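Local coordinates for protein Ta0487 (Thermoplasma acidophilum, PDB 3KBQ) that is of uncertain function but, as a CinA-family protein with a probable molybdopterin-binding domain, may bind a molybdopterin-like ligand, at the interface of chains A and B. Sequence-based numbering; all coordinates share one arbitrary frame. Chains: chain A/B, Protein Ta0487.

Contact 1: the interface of chains A and B. Residues chain A 21-23, 26; chain B 20-22, 26.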
# COMPACT_ATOMS: atom_id res chain seq x y z
N VAL A 21 -1.10 0.44 12.77
CA VAL A 21 -0.04 -0.05 11.89
C VAL A 21 -0.60 -1.23 11.07
O VAL A 21 -1.37 -2.04 11.60
CB VAL A 21 1.15 -0.55 12.76
CG1 VAL A 21 2.27 -1.07 11.88
CG2 VAL A 21 1.66 0.60 13.62
N ASN A 22 -0.22 -1.35 9.80
CA ASN A 22 -0.80 -2.42 8.97
C ASN A 22 -0.20 -3.81 9.23
O ASN A 22 0.49 -4.41 8.38
CB ASN A 22 -0.68 -2.03 7.51
CG ASN A 22 -1.56 -2.85 6.61
OD1 ASN A 22 -2.13 -3.86 7.02
ND2 ASN A 22 -1.63 -2.44 5.36
N THR A 23 -0.52 -4.37 10.38
CA THR A 23 -0.01 -5.71 10.73
C THR A 23 -0.62 -6.81 9.85
O THR A 23 0.06 -7.79 9.51
CB THR A 23 -0.31 -6.04 12.21
OG1 THR A 23 -1.73 -5.87 12.40
CG2 THR A 23 0.41 -5.07 13.10
N ALA A 26 1.42 -7.41 6.63
CA ALA A 26 2.65 -8.16 6.98
C ALA A 26 2.34 -9.67 7.16
O ALA A 26 3.05 -10.50 6.63
CB ALA A 26 3.28 -7.61 8.34
N THR B 20 9.14 -7.05 7.52
CA THR B 20 9.02 -5.93 8.46
C THR B 20 7.61 -5.33 8.30
O THR B 20 6.98 -5.39 7.20
CB THR B 20 10.06 -4.82 8.15
OG1 THR B 20 9.73 -4.26 6.90
CG2 THR B 20 11.49 -5.36 8.04
N VAL B 21 7.10 -4.72 9.36
CA VAL B 21 5.80 -4.07 9.29
C VAL B 21 5.94 -2.63 8.74
O VAL B 21 6.98 -1.98 8.90
CB VAL B 21 5.05 -4.13 10.68
CG1 VAL B 21 5.56 -3.05 11.68
CG2 VAL B 21 3.56 -4.05 10.47
N ASN B 22 4.91 -2.11 8.10
CA ASN B 22 5.03 -0.78 7.52
C ASN B 22 4.81 0.39 8.49
O ASN B 22 3.81 1.12 8.38
CB ASN B 22 4.12 -0.62 6.31
CG ASN B 22 4.58 0.51 5.38
OD1 ASN B 22 5.42 1.34 5.74
ND2 ASN B 22 4.01 0.56 4.20
N ALA B 26 2.45 4.44 8.45
CA ALA B 26 1.68 4.94 9.61
C ALA B 26 2.13 6.31 10.02
O ALA B 26 1.33 7.18 10.21
CB ALA B 26 1.72 3.96 10.82
O HOH W 1 2.86 -3.78 6.83
O HOH W 2 1.09 0.71 8.36

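Contact 2: the interface of chains A and B. Residues chain A 26, 29-30, 33, 39-42; chain B 16-18, 46.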
# COMPACT_ATOMS: atom_id res chain seq x y z
N ALA A 26 1.42 -7.41 6.63
CA ALA A 26 2.65 -8.16 6.98
C ALA A 26 2.34 -9.67 7.16
O ALA A 26 3.05 -10.50 6.63
CB ALA A 26 3.28 -7.61 8.34
N GLY A 29 1.40 -10.93 3.63
CA GLY A 29 2.60 -11.05 2.81
C GLY A 29 3.51 -12.21 3.18
O GLY A 29 3.96 -12.94 2.29
N ASN A 30 3.79 -12.36 4.48
CA ASN A 30 4.64 -13.47 4.99
C ASN A 30 3.97 -14.84 4.71
O ASN A 30 4.60 -15.75 4.20
CB ASN A 30 4.94 -13.29 6.50
CG ASN A 30 5.80 -14.42 7.06
OD1 ASN A 30 6.89 -14.66 6.61
ND2 ASN A 30 5.27 -15.13 8.05
N THR A 33 4.25 -15.41 0.87
CA THR A 33 5.67 -15.64 0.53
C THR A 33 6.08 -17.06 0.97
O THR A 33 6.65 -17.83 0.19
CB THR A 33 6.60 -14.54 1.17
OG1 THR A 33 6.26 -13.22 0.66
CG2 THR A 33 8.05 -14.83 0.85
N VAL A 39 4.84 -11.70 -3.77
CA VAL A 39 3.86 -10.71 -3.39
C VAL A 39 4.24 -9.48 -4.23
O VAL A 39 5.30 -8.90 -4.05
CB VAL A 39 3.82 -10.45 -1.87
CG1 VAL A 39 2.91 -9.26 -1.53
CG2 VAL A 39 3.32 -11.72 -1.12
N ARG A 40 3.40 -9.11 -5.19
CA ARG A 40 3.83 -8.10 -6.16
C ARG A 40 3.59 -6.69 -5.66
O ARG A 40 4.46 -5.84 -5.78
CB ARG A 40 3.14 -8.32 -7.48
CG ARG A 40 3.39 -7.20 -8.50
CD ARG A 40 3.47 -7.81 -9.86
NE ARG A 40 3.52 -6.81 -10.93
CZ ARG A 40 3.14 -7.10 -12.17
NH1 ARG A 40 2.67 -8.33 -12.42
NH2 ARG A 40 3.21 -6.18 -13.14
N ARG A 41 2.41 -6.44 -5.10
CA ARG A 41 1.96 -5.08 -4.79
C ARG A 41 1.10 -5.04 -3.55
O ARG A 41 0.41 -6.03 -3.21
CB ARG A 41 1.09 -4.49 -5.93
CG ARG A 41 1.91 -4.02 -7.06
CD ARG A 41 1.02 -3.33 -8.14
NE ARG A 41 1.81 -3.18 -9.36
CZ ARG A 41 1.35 -2.66 -10.48
NH1 ARG A 41 0.08 -2.25 -10.55
NH2 ARG A 41 2.15 -2.59 -11.56
N GLY A 42 1.08 -3.89 -2.90
CA GLY A 42 0.18 -3.71 -1.76
C GLY A 42 -0.59 -2.44 -2.04
O GLY A 42 0.02 -1.43 -2.43
N LEU B 16 6.60 -5.85 1.45
CA LEU B 16 5.61 -6.71 0.72
C LEU B 16 5.63 -8.11 1.26
O LEU B 16 4.58 -8.77 1.43
CB LEU B 16 5.94 -6.78 -0.76
CG LEU B 16 5.56 -5.48 -1.45
CD1 LEU B 16 6.15 -5.46 -2.83
CD2 LEU B 16 4.01 -5.31 -1.52
N LYS B 17 6.84 -8.60 1.51
CA LYS B 17 6.98 -9.94 2.01
C LYS B 17 6.62 -10.09 3.49
O LYS B 17 6.67 -11.19 4.00
CB LYS B 17 8.40 -10.46 1.80
CG LYS B 17 8.74 -10.75 0.36
CD LYS B 17 10.25 -11.09 0.20
CE LYS B 17 11.08 -10.07 1.01
NZ LYS B 17 12.51 -9.84 0.55
N GLY B 18 6.30 -9.00 4.17
CA GLY B 18 5.94 -9.09 5.59
C GLY B 18 7.13 -9.44 6.47
O GLY B 18 6.97 -9.94 7.59
N MET B 46 7.58 -3.08 -5.02
CA MET B 46 8.92 -3.70 -5.02
C MET B 46 9.97 -2.71 -5.46
O MET B 46 9.66 -1.68 -6.12
CB MET B 46 8.94 -4.88 -6.04
CG MET B 46 8.08 -6.12 -5.57
SD MET B 46 8.09 -7.57 -6.73
CE MET B 46 7.55 -6.78 -8.14
O HOH W 3 5.56 -3.79 -6.97

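Contact 3: the interface of chains A and B. Residues chain A 41-45, 51, 54, 58; chain B 41-43, 54, 58.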
# COMPACT_ATOMS: atom_id res chain seq x y z
N ARG A 41 2.41 -6.44 -5.10
CA ARG A 41 1.96 -5.08 -4.79
C ARG A 41 1.10 -5.04 -3.55
O ARG A 41 0.41 -6.03 -3.21
CB ARG A 41 1.09 -4.49 -5.93
CG ARG A 41 1.91 -4.02 -7.06
CD ARG A 41 1.02 -3.33 -8.14
NE ARG A 41 1.81 -3.18 -9.36
CZ ARG A 41 1.35 -2.66 -10.48
NH1 ARG A 41 0.08 -2.25 -10.55
NH2 ARG A 41 2.15 -2.59 -11.56
N GLY A 42 1.08 -3.89 -2.90
CA GLY A 42 0.18 -3.71 -1.76
C GLY A 42 -0.59 -2.44 -2.04
O GLY A 42 0.02 -1.43 -2.43
N PHE A 43 -1.91 -2.49 -1.89
CA PHE A 43 -2.81 -1.35 -2.10
C PHE A 43 -3.45 -1.06 -0.76
O PHE A 43 -3.91 -1.97 -0.08
CB PHE A 43 -3.95 -1.72 -3.04
CG PHE A 43 -3.51 -2.22 -4.41
CD1 PHE A 43 -3.65 -1.39 -5.51
CD2 PHE A 43 -3.04 -3.52 -4.60
CE1 PHE A 43 -3.28 -1.82 -6.80
CE2 PHE A 43 -2.64 -3.97 -5.85
CZ PHE A 43 -2.76 -3.14 -6.99
N VAL A 44 -3.53 0.21 -0.37
CA VAL A 44 -4.27 0.51 0.81
C VAL A 44 -5.33 1.52 0.35
O VAL A 44 -4.98 2.51 -0.26
CB VAL A 44 -3.38 1.11 1.96
CG1 VAL A 44 -4.25 1.34 3.16
CG2 VAL A 44 -2.30 0.16 2.37
N VAL A 45 -6.61 1.24 0.59
CA VAL A 45 -7.67 2.14 0.12
C VAL A 45 -8.65 2.46 1.20
O VAL A 45 -8.73 1.77 2.24
CB VAL A 45 -8.46 1.58 -1.16
CG1 VAL A 45 -7.56 1.62 -2.39
CG2 VAL A 45 -9.02 0.15 -0.88
N GLU A 51 -13.20 3.21 -4.86
CA GLU A 51 -11.77 2.98 -4.56
C GLU A 51 -11.44 1.48 -4.43
O GLU A 51 -10.45 1.01 -4.96
CB GLU A 51 -11.35 3.71 -3.30
CG GLU A 51 -11.48 5.25 -3.40
CD GLU A 51 -10.39 5.85 -4.33
OE1 GLU A 51 -9.23 5.92 -3.90
OE2 GLU A 51 -10.70 6.27 -5.47
N TRP A 54 -11.51 -0.22 -7.78
CA TRP A 54 -10.32 0.08 -8.55
C TRP A 54 -9.13 -0.82 -8.12
O TRP A 54 -8.41 -1.35 -8.99
CB TRP A 54 -9.94 1.56 -8.44
CG TRP A 54 -8.49 1.77 -8.86
CD1 TRP A 54 -8.03 1.92 -10.13
CD2 TRP A 54 -7.35 1.78 -8.00
NE1 TRP A 54 -6.66 2.01 -10.12
CE2 TRP A 54 -6.22 1.96 -8.83
CE3 TRP A 54 -7.17 1.66 -6.61
CZ2 TRP A 54 -4.91 1.98 -8.33
CZ3 TRP A 54 -5.88 1.69 -6.10
CH2 TRP A 54 -4.75 1.86 -6.96
N VAL A 58 -7.06 -3.47 -10.60
CA VAL A 58 -5.60 -3.48 -10.84
C VAL A 58 -4.91 -4.73 -10.23
O VAL A 58 -4.08 -5.38 -10.90
CB VAL A 58 -4.91 -2.18 -10.32
CG1 VAL A 58 -3.41 -2.22 -10.70
CG2 VAL A 58 -5.60 -0.94 -10.97
N ARG B 41 -4.84 7.16 -0.83
CA ARG B 41 -4.42 5.80 -1.19
C ARG B 41 -3.02 5.60 -0.68
O ARG B 41 -2.23 6.57 -0.63
CB ARG B 41 -4.41 5.59 -2.71
CG ARG B 41 -5.80 5.59 -3.34
CD ARG B 41 -5.69 5.26 -4.80
NE ARG B 41 -6.99 5.39 -5.42
CZ ARG B 41 -7.19 5.30 -6.73
NH1 ARG B 41 -6.16 5.03 -7.54
NH2 ARG B 41 -8.43 5.44 -7.22
N GLY B 42 -2.70 4.34 -0.36
CA GLY B 42 -1.34 3.91 0.04
C GLY B 42 -0.90 2.86 -0.97
O GLY B 42 -1.74 2.06 -1.47
N PHE B 43 0.36 2.89 -1.37
CA PHE B 43 0.89 1.94 -2.35
C PHE B 43 2.13 1.31 -1.74
O PHE B 43 2.94 2.01 -1.11
CB PHE B 43 1.32 2.67 -3.62
CG PHE B 43 0.24 3.47 -4.26
CD1 PHE B 43 -0.52 2.92 -5.25
CD2 PHE B 43 -0.00 4.81 -3.84
CE1 PHE B 43 -1.56 3.69 -5.87
CE2 PHE B 43 -0.98 5.56 -4.41
CZ PHE B 43 -1.78 5.01 -5.45
N TRP B 54 4.83 3.21 -11.77
CA TRP B 54 3.39 2.98 -11.66
C TRP B 54 2.79 3.69 -10.43
O TRP B 54 1.82 4.42 -10.56
CB TRP B 54 3.00 1.47 -11.75
CG TRP B 54 1.58 1.24 -11.39
CD1 TRP B 54 0.45 1.41 -12.22
CD2 TRP B 54 1.08 0.90 -10.09
NE1 TRP B 54 -0.69 1.18 -11.46
CE2 TRP B 54 -0.34 0.86 -10.18
CE3 TRP B 54 1.70 0.64 -8.86
CZ2 TRP B 54 -1.15 0.55 -9.07
CZ3 TRP B 54 0.89 0.30 -7.75
CH2 TRP B 54 -0.53 0.27 -7.88
N VAL B 58 -0.03 6.81 -10.58
CA VAL B 58 -1.32 6.70 -9.92
C VAL B 58 -1.48 7.67 -8.72
O VAL B 58 -2.51 8.36 -8.65
CB VAL B 58 -1.67 5.27 -9.54
CG1 VAL B 58 -3.07 5.21 -9.03
CG2 VAL B 58 -1.61 4.43 -10.85

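Contact 1: the interface of chains A and B
The loop that leads into helix 23-34 meets its own counterpart here, residues 21-22 of chain A facing residues 20-22 of chain B, with the first turn of each helix behind. The tightest side-chain contact is between the two valines, which cross at about a right angle. They differ in rotamer. In A:Val21, CG1 stands anti to the backbone N (chi1 -180°) and is the branch that touches. In B:Val21 that anti position belongs to CG2, while CG1 takes the crowded place between the backbone N and the carbonyl carbon (chi1 79°). As a result A:Val21 CG1 meets B:Val21 CG2 at 3.5 Å and B:Val21 CG1 at 3.8 Å, a single methyl set against a pair. B:Val21 CG2 also reaches A:Thr23 CA at 3.9 Å, and B:Val21 buries 66 Å² against 33 Å² for A:Val21, so the local packing departs from exact two-fold symmetry. Polar linkage runs through two waters between backbone groups of the asparagines. One water lies 2.8 Å from A:Asn22 N and 2.7 Å from B:Asn22 O. The other lies 2.9 Å from B:Asn22 N and also contacts A:Asn22 O, so each amide is joined to the opposite carbonyl. The patch lies where the stretch between helix 13-16 and helix 23-34 ends, at the N-terminal start of the longer helix in both copies.

Contact 2: the interface of chains A and B
The flat groups that carry this contact are peptide units rather than rings: B:Leu16 CD2 lies over one face of the A:Arg41-A:Gly42 peptide, 3.5 Å from A:Gly42 N, while its sister methyl CD1 meets the oxygen of the preceding residue, A:Arg40 O, at 3.4 Å. In this CinA-family domain, the end of helix 13-16 and the turn after it in chain B fit between helix 23-34 and strand 38-45 of chain A. B:Leu16 has CG anti to its carbonyl carbon (chi1 -75°), which spreads the two methyls along the strand backbone. A:Val39 crosses it obliquely and offers CG1, anti to the backbone N, to B:Leu16 O at 3.4 Å and to B:Leu16 CB. On the helix side the glycines permit close backbone approach: A:Gly29 CA comes to 3.3 Å from B:Leu16 O, and B:Gly18 CA packs on A:Ala26 CA and O. A:Asn30 N is near B:Lys17 O, but its N-H points elsewhere and makes no bond to it. A:Thr33 OG1 sits beside the aliphatic CG of B:Lys17 at 3.5 Å. That hydroxyl is held by a hydrogen bond to A:Gly29 O one helical turn earlier, 2.8 Å long, the donor standing 40° above the carbonyl plane. Near the start of strand 38-45, a water 2.6 Å from A:Arg40 O accepts a nearly straight bond from B:Met46 N (173° at H), and B:Met46 CG rests against the same carbonyl oxygen.

Contact 3: the interface of chains A and B
B:Arg41 places CG anti to its carbonyl carbon (chi1 -68°) and stays extended from CG to NE, while A:Trp54 turns CG anti to its backbone N (chi1 162°); together these lay guanidinium on indole, their planes 18° apart. B:Arg41 NH1 stands over the six-membered ring of A:Trp54, 3.2 Å from its centroid, a cation-pi contact. The guanidinium also grips A:Glu51 side-on: NE donates to OE1 at 2.8 Å and NH2 to OE2 at 3.0 Å. Both oxygens lie close to the guanidinium plane but are met from above the carboxylate plane; A:Glu51, its CG anti to the carbonyl carbon, brings the carboxylate to the arginine by a bend at chi2. An alanine at B:Arg41 would probably cost the salt bridge to A:Glu51 and uncover the face of A:Trp54. In the twin, A:Arg41 NH1 lies over B:Trp54, whose opposite face carries B:Val58 CG2. The indoles meet between these stacks, CZ2 to CZ2 at 4.1 Å, and A:Phe43 CE1 crosses to B:Trp54 CH2 at 3.6 Å. Main-chain bonds, A:Val44 N to B:Gly42 O (2.8 Å) and B:Gly42 N to A:Val44 O (2.9 Å), pair the strands 38-45 antiparallel about the facing A:Phe43 and B:Phe43, with helices 49-62 packed alongside.

Contact 1 and contact 2 are about 11 Å apart between the centres of their C-alpha atoms and share A:Ala26 on helix 23-34. Contact 2 and contact 3 lie about 13 Å apart and share A:Arg41 and A:Gly42 of strand 38-45, while contact 1 and contact 3 are separated by about 15 Å. Because neighbouring patches share residues, they are parts of one interface, which is two-fold symmetric as a whole, so each has a twin with the chains exchanged. Such continuity is compatible with a stable dimer, although the crystal assembly alone does not establish the state in solution.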